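Local coordinates for protein lectin-related NK cell receptor LY49L1 (Mus musculus, PDB 3G8K) that acts as a natural killer cell receptor that probably recognises MHC class I molecules, as other Ly49 receptors do, through its C-type lectin-like domain, the part present here, at residues A[7-20]-A[40-54]. The protein carries 1 engineered substitution. Numbering follows the deposited sequence.
Sequences FEKYWFCYGIKCYY and LSLLKIDNEDELKFL
Lys17 NZ is gripped by three oxygens of 40-54: Glu50 OE1 at 2.6 Å, through the carboxylate's syn lone pair, Asp46 OD1, met from above its carboxylate plane, and Lys44 O, approached nearly head-on (C=O...N angle 165°). The two carboxylates make salt bridges, and a lysine suits the place because its long chain, bent at chi3, carries a positive charge from the hairpin to the turn ahead of helix 48-57. Glu50 OE1 also accepts from Tyr19 OH on its anti side, tilted out of the carboxylate plane, at 2.9 Å, while OE2 takes the backbone N of Asp46; three donors thus hold this buried carboxylate. Lys44 NZ bridges to Asp46 OD2 and bonds to Pro83 O.

Beside this network lies an aromatic cluster. Phe53 offers Tyr14 a flat face: they form an offset stack, centroids 4.5 Å apart and planes at 17°, with the CB of each over the other's ring. With CG anti to its backbone N (chi1 179°), Tyr14 reaches Asp49, its OH bonding to OD2 at a doubtfully short distance. Tyr19 suits both layers, its hydroxyl serving Glu50 and its ring taking Leu54 CD2 over one face and Leu43 CD1 at the edge. Strand 10-14 also pairs with its counterpart in the second subunit. Salt bridges that probably balance charge, next to an apolar layer, therefore join the N-terminal hairpin to the second helix of the C-type lectin-like fold, close to the dimer interface.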
loop_
_atom_site.group_PDB
_atom_site.type_symbol
_atom_site.label_atom_id
_atom_site.label_comp_id
_atom_site.label_asym_id
_atom_site.label_seq_id
_atom_site.Cartn_x
_atom_site.Cartn_y
_atom_site.Cartn_z
ATOM N N PHE A 7 -6.719 -13.713 4.493
ATOM C CA PHE A 7 -5.834 -12.600 4.200
ATOM C C PHE A 7 -6.296 -11.268 4.792
ATOM O O PHE A 7 -7.479 -11.123 5.219
ATOM C CB PHE A 7 -5.633 -12.509 2.680
ATOM C CG PHE A 7 -4.764 -13.612 2.124
ATOM C CD1 PHE A 7 -3.469 -13.329 1.690
ATOM C CD2 PHE A 7 -5.267 -14.911 1.957
ATOM C CE1 PHE A 7 -2.666 -14.291 1.228
ATOM C CE2 PHE A 7 -4.494 -15.942 1.484
ATOM C CZ PHE A 7 -3.133 -15.628 1.046
ATOM N N GLU A 8 -5.393 -10.283 4.879
ATOM C CA GLU A 8 -5.832 -8.942 5.191
ATOM C C GLU A 8 -6.701 -8.433 4.047
ATOM O O GLU A 8 -6.607 -8.987 2.908
ATOM C CB GLU A 8 -4.640 -8.033 5.492
ATOM C CG GLU A 8 -3.811 -8.604 6.676
ATOM C CD GLU A 8 -4.371 -8.309 8.022
ATOM O OE1 GLU A 8 -5.491 -7.785 8.178
ATOM O OE2 GLU A 8 -3.667 -8.617 8.996
ATOM N N LYS A 9 -7.494 -7.394 4.304
ATOM C CA LYS A 9 -8.357 -6.796 3.260
ATOM C C LYS A 9 -7.697 -5.694 2.452
ATOM O O LYS A 9 -8.300 -5.175 1.513
ATOM C CB LYS A 9 -9.834 -6.468 3.686
ATOM C CG LYS A 9 -10.025 -5.525 4.845
ATOM C CD LYS A 9 -11.537 -5.177 5.194
ATOM C CE LYS A 9 -12.201 -4.078 4.239
ATOM N NZ LYS A 9 -13.518 -3.457 4.677
ATOM N N TYR A 10 -6.411 -5.420 2.744
ATOM C CA TYR A 10 -5.663 -4.426 1.958
ATOM C C TYR A 10 -4.611 -5.109 1.164
ATOM O O TYR A 10 -4.230 -6.213 1.491
ATOM C CB TYR A 10 -4.998 -3.383 2.846
ATOM C CG TYR A 10 -4.268 -3.928 4.051
ATOM C CD1 TYR A 10 -4.893 -3.968 5.291
ATOM C CD2 TYR A 10 -2.958 -4.352 3.958
ATOM C CE1 TYR A 10 -4.203 -4.432 6.405
ATOM C CE2 TYR A 10 -2.256 -4.814 5.058
ATOM C CZ TYR A 10 -2.891 -4.867 6.277
ATOM O OH TYR A 10 -2.223 -5.342 7.377
ATOM N N TRP A 11 -4.077 -4.436 0.127
ATOM C CA TRP A 11 -3.019 -5.054 -0.636
ATOM C C TRP A 11 -2.379 -3.958 -1.431
ATOM O O TRP A 11 -2.872 -2.889 -1.463
ATOM C CB TRP A 11 -3.548 -6.197 -1.535
ATOM C CG TRP A 11 -4.518 -5.830 -2.702
ATOM C CD1 TRP A 11 -4.196 -5.670 -4.031
ATOM C CD2 TRP A 11 -5.958 -5.660 -2.618
ATOM N NE1 TRP A 11 -5.335 -5.429 -4.768
ATOM C CE2 TRP A 11 -6.424 -5.399 -3.929
ATOM C CE3 TRP A 11 -6.894 -5.740 -1.565
ATOM C CZ2 TRP A 11 -7.767 -5.179 -4.209
ATOM C CZ3 TRP A 11 -8.204 -5.522 -1.835
ATOM C CH2 TRP A 11 -8.646 -5.253 -3.138
ATOM N N PHE A 12 -1.241 -4.201 -2.040
ATOM C CA PHE A 12 -0.704 -3.123 -2.867
ATOM C C PHE A 12 0.022 -3.615 -4.090
ATOM O O PHE A 12 0.230 -4.809 -4.204
ATOM C CB PHE A 12 -0.002 -2.041 -2.015
ATOM C CG PHE A 12 1.151 -2.518 -1.219
ATOM C CD1 PHE A 12 2.407 -2.731 -1.842
ATOM C CD2 PHE A 12 1.047 -2.632 0.155
ATOM C CE1 PHE A 12 3.558 -3.169 -1.080
ATOM C CE2 PHE A 12 2.158 -3.034 0.927
ATOM C CZ PHE A 12 3.444 -3.312 0.307
ATOM N N CYS A 13 0.269 -2.706 -5.034
ATOM C CA CYS A 13 0.813 -3.071 -6.304
ATOM C C CYS A 13 1.909 -2.107 -6.655
ATOM O O CYS A 13 1.909 -0.963 -6.225
ATOM C CB CYS A 13 -0.283 -3.101 -7.397
ATOM S SG CYS A 13 -1.720 -4.196 -6.988
ATOM N N TYR A 14 2.839 -2.590 -7.448
ATOM C CA TYR A 14 3.948 -1.776 -7.877
ATOM C C TYR A 14 4.308 -2.314 -9.274
ATOM O O TYR A 14 4.743 -3.426 -9.393
ATOM C CB TYR A 14 5.136 -1.865 -6.908
ATOM C CG TYR A 14 6.372 -1.028 -7.353
ATOM C CD1 TYR A 14 6.267 0.359 -7.566
ATOM C CD2 TYR A 14 7.621 -1.620 -7.523
ATOM C CE1 TYR A 14 7.340 1.142 -7.938
ATOM C CE2 TYR A 14 8.745 -0.841 -7.917
ATOM C CZ TYR A 14 8.594 0.545 -8.119
ATOM O OH TYR A 14 9.724 1.342 -8.502
ATOM N N GLY A 15 4.076 -1.522 -10.327
ATOM C CA GLY A 15 4.448 -1.993 -11.655
ATOM C C GLY A 15 3.481 -3.081 -12.021
ATOM O O GLY A 15 2.248 -2.860 -11.966
ATOM N N ILE A 16 4.022 -4.279 -12.304
ATOM C CA ILE A 16 3.248 -5.458 -12.761
ATOM C C ILE A 16 2.958 -6.525 -11.675
ATOM O O ILE A 16 2.470 -7.574 -11.987
ATOM C CB ILE A 16 3.951 -6.039 -14.080
ATOM C CG1 ILE A 16 3.042 -6.087 -15.321
ATOM C CG2 ILE A 16 4.738 -7.274 -13.835
ATOM C CD1 ILE A 16 2.245 -7.369 -15.505
ATOM N N LYS A 17 3.207 -6.237 -10.401
ATOM C CA LYS A 17 3.136 -7.189 -9.284
ATOM C C LYS A 17 2.274 -6.605 -8.105
ATOM O O LYS A 17 2.507 -5.469 -7.673
ATOM C CB LYS A 17 4.559 -7.576 -8.745
ATOM C CG LYS A 17 4.556 -8.812 -7.763
ATOM C CD LYS A 17 5.931 -9.422 -7.389
ATOM C CE LYS A 17 7.000 -9.262 -8.469
ATOM N NZ LYS A 17 8.275 -9.558 -7.796
ATOM N N CYS A 18 1.327 -7.373 -7.582
ATOM C CA CYS A 18 0.662 -7.021 -6.295
ATOM C C CYS A 18 1.163 -7.852 -5.100
ATOM O O CYS A 18 1.871 -8.805 -5.322
ATOM C CB CYS A 18 -0.816 -7.129 -6.487
ATOM S SG CYS A 18 -1.338 -5.976 -7.831
ATOM N N TYR A 19 0.776 -7.482 -3.854
ATOM C CA TYR A 19 1.339 -7.962 -2.608
ATOM C C TYR A 19 0.193 -8.114 -1.652
ATOM O O TYR A 19 -0.542 -7.160 -1.402
ATOM C CB TYR A 19 2.293 -6.915 -2.032
ATOM C CG TYR A 19 3.439 -6.589 -3.034
ATOM C CD1 TYR A 19 3.354 -5.460 -3.891
ATOM C CD2 TYR A 19 4.554 -7.402 -3.119
ATOM C CE1 TYR A 19 4.412 -5.166 -4.856
ATOM C CE2 TYR A 19 5.630 -7.095 -4.077
ATOM C CZ TYR A 19 5.480 -6.020 -4.942
ATOM O OH TYR A 19 6.527 -5.671 -5.793
ATOM N N TYR A 20 0.076 -9.292 -1.093
ATOM C CA TYR A 20 -1.109 -9.680 -0.218
ATOM C C TYR A 20 -0.519 -10.198 1.100
ATOM O O TYR A 20 0.594 -10.689 1.098
ATOM C CB TYR A 20 -1.942 -10.772 -0.937
ATOM C CG TYR A 20 -2.301 -10.427 -2.387
ATOM C CD1 TYR A 20 -1.482 -10.812 -3.446
ATOM C CD2 TYR A 20 -3.445 -9.702 -2.682
ATOM C CE1 TYR A 20 -1.810 -10.452 -4.752
ATOM C CE2 TYR A 20 -3.787 -9.393 -3.983
ATOM C CZ TYR A 20 -2.944 -9.726 -4.992
ATOM O OH TYR A 20 -3.336 -9.420 -6.255
ATOM N N LEU A 40 -1.090 -17.806 -5.112
ATOM C CA LEU A 40 -0.076 -16.735 -4.923
ATOM C C LEU A 40 1.251 -17.475 -4.702
ATOM O O LEU A 40 1.320 -18.673 -4.909
ATOM C CB LEU A 40 -0.461 -15.890 -3.702
ATOM C CG LEU A 40 -1.880 -15.340 -3.583
ATOM C CD1 LEU A 40 -2.225 -14.614 -2.219
ATOM C CD2 LEU A 40 -2.256 -14.437 -4.783
ATOM N N SER A 41 2.314 -16.799 -4.317
ATOM C CA SER A 41 3.507 -17.503 -3.987
ATOM C C SER A 41 4.251 -16.682 -2.991
ATOM O O SER A 41 4.229 -15.466 -3.055
ATOM C CB SER A 41 4.364 -17.775 -5.229
ATOM O OG SER A 41 4.981 -16.575 -5.589
ATOM N N LEU A 42 4.887 -17.330 -2.007
ATOM C CA LEU A 42 5.670 -16.565 -1.068
ATOM C C LEU A 42 6.592 -15.614 -1.834
ATOM O O LEU A 42 7.292 -16.053 -2.744
ATOM C CB LEU A 42 6.468 -17.527 -0.152
ATOM C CG LEU A 42 6.910 -17.008 1.247
ATOM C CD1 LEU A 42 5.873 -16.253 2.009
ATOM C CD2 LEU A 42 7.380 -18.179 2.120
ATOM N N LEU A 43 6.668 -14.354 -1.415
ATOM C CA LEU A 43 7.095 -13.279 -2.299
ATOM C C LEU A 43 8.541 -13.434 -2.826
ATOM O O LEU A 43 9.508 -13.635 -2.088
ATOM C CB LEU A 43 6.870 -11.877 -1.675
ATOM C CG LEU A 43 7.561 -10.714 -2.464
ATOM C CD1 LEU A 43 6.637 -10.362 -3.611
ATOM C CD2 LEU A 43 7.800 -9.436 -1.655
ATOM N N LYS A 44 8.657 -13.321 -4.143
ATOM C CA LYS A 44 9.983 -13.200 -4.766
ATOM C C LYS A 44 10.310 -11.763 -5.242
ATOM O O LYS A 44 9.511 -11.176 -5.940
ATOM C CB LYS A 44 10.053 -14.130 -5.969
ATOM C CG LYS A 44 11.400 -13.920 -6.749
ATOM C CD LYS A 44 11.536 -14.897 -7.888
ATOM C CE LYS A 44 10.503 -14.610 -8.983
ATOM N NZ LYS A 44 11.246 -13.883 -10.102
ATOM N N ILE A 45 11.522 -11.276 -4.948
ATOM C CA ILE A 45 11.860 -9.907 -5.067
ATOM C C ILE A 45 12.836 -9.905 -6.292
ATOM O O ILE A 45 13.811 -10.650 -6.353
ATOM C CB ILE A 45 12.497 -9.281 -3.774
ATOM C CG1 ILE A 45 11.614 -9.452 -2.524
ATOM C CG2 ILE A 45 12.810 -7.703 -3.946
ATOM C CD1 ILE A 45 12.147 -8.685 -1.313
ATOM N N ASP A 46 12.504 -9.092 -7.282
ATOM C CA ASP A 46 13.117 -9.207 -8.599
ATOM C C ASP A 46 14.317 -8.352 -8.808
ATOM O O ASP A 46 15.137 -8.669 -9.685
ATOM C CB ASP A 46 12.057 -8.882 -9.651
ATOM C CG ASP A 46 11.202 -10.052 -9.938
ATOM O OD1 ASP A 46 9.998 -9.876 -9.937
ATOM O OD2 ASP A 46 11.755 -11.178 -10.111
ATOM N N ASN A 47 14.422 -7.261 -8.053
ATOM C CA ASN A 47 15.491 -6.267 -8.198
ATOM C C ASN A 47 15.536 -5.245 -7.059
ATOM O O ASN A 47 14.673 -5.237 -6.185
ATOM C CB ASN A 47 15.401 -5.575 -9.576
ATOM C CG ASN A 47 14.056 -4.967 -9.825
ATOM O OD1 ASN A 47 13.653 -4.082 -9.108
ATOM N ND2 ASN A 47 13.351 -5.414 -10.841
ATOM N N GLU A 48 16.580 -4.419 -7.050
ATOM C CA GLU A 48 16.799 -3.389 -6.041
ATOM C C GLU A 48 15.697 -2.325 -6.002
ATOM O O GLU A 48 15.288 -1.904 -4.888
ATOM C CB GLU A 48 18.174 -2.743 -6.211
ATOM C CG GLU A 48 19.412 -3.669 -5.845
ATOM C CD GLU A 48 19.667 -4.798 -6.883
ATOM O OE1 GLU A 48 20.516 -5.699 -6.586
ATOM O OE2 GLU A 48 19.072 -4.763 -8.025
ATOM N N ASP A 49 15.218 -1.914 -7.183
ATOM C CA ASP A 49 14.062 -0.991 -7.319
ATOM C C ASP A 49 12.863 -1.479 -6.534
ATOM O O ASP A 49 12.194 -0.702 -5.817
ATOM C CB ASP A 49 13.656 -0.837 -8.799
ATOM C CG ASP A 49 12.624 0.282 -9.047
ATOM O OD1 ASP A 49 12.983 1.471 -8.837
ATOM O OD2 ASP A 49 11.465 -0.002 -9.503
ATOM N N GLU A 50 12.598 -2.775 -6.665
ATOM C CA GLU A 50 11.424 -3.400 -6.025
ATOM C C GLU A 50 11.564 -3.499 -4.501
ATOM O O GLU A 50 10.730 -3.029 -3.763
ATOM C CB GLU A 50 11.109 -4.743 -6.694
ATOM C CG GLU A 50 9.934 -5.440 -6.063
ATOM C CD GLU A 50 9.724 -6.810 -6.642
ATOM O OE1 GLU A 50 8.712 -7.437 -6.325
ATOM O OE2 GLU A 50 10.571 -7.237 -7.431
ATOM N N LEU A 51 12.687 -4.041 -4.057
ATOM C CA LEU A 51 13.125 -3.929 -2.692
ATOM C C LEU A 51 13.023 -2.518 -2.072
ATOM O O LEU A 51 12.527 -2.394 -0.934
ATOM C CB LEU A 51 14.550 -4.471 -2.515
ATOM C CG LEU A 51 14.967 -4.614 -1.036
ATOM C CD1 LEU A 51 14.122 -5.559 -0.135
ATOM C CD2 LEU A 51 16.396 -4.903 -0.993
ATOM N N LYS A 52 13.522 -1.482 -2.775
ATOM C CA LYS A 52 13.376 -0.068 -2.301
ATOM C C LYS A 52 11.948 0.307 -2.006
ATOM O O LYS A 52 11.627 0.802 -0.899
ATOM C CB LYS A 52 13.980 0.895 -3.302
ATOM C CG LYS A 52 15.495 0.990 -3.183
ATOM C CD LYS A 52 16.088 1.604 -4.502
ATOM C CE LYS A 52 17.558 2.071 -4.303
ATOM N NZ LYS A 52 18.391 0.909 -3.842
ATOM N N PHE A 53 11.061 0.028 -2.958
ATOM C CA PHE A 53 9.645 0.239 -2.775
ATOM C C PHE A 53 9.019 -0.552 -1.605
ATOM O O PHE A 53 8.292 0.022 -0.771
ATOM C CB PHE A 53 8.875 -0.026 -4.069
ATOM C CG PHE A 53 7.436 -0.425 -3.804
ATOM C CD1 PHE A 53 6.490 0.558 -3.426
ATOM C CD2 PHE A 53 7.032 -1.779 -3.883
ATOM C CE1 PHE A 53 5.162 0.214 -3.126
ATOM C CE2 PHE A 53 5.716 -2.140 -3.563
ATOM C CZ PHE A 53 4.759 -1.137 -3.201
ATOM N N LEU A 54 9.280 -1.853 -1.495
ATOM C CA LEU A 54 8.618 -2.582 -0.417
ATOM C C LEU A 54 9.021 -2.051 0.936
ATOM O O LEU A 54 8.193 -1.963 1.813
ATOM C CB LEU A 54 8.818 -4.096 -0.498
ATOM C CG LEU A 54 7.971 -4.814 -1.546
ATOM C CD1 LEU A 54 8.784 -6.052 -2.034
ATOM C CD2 LEU A 54 6.626 -5.164 -0.927
#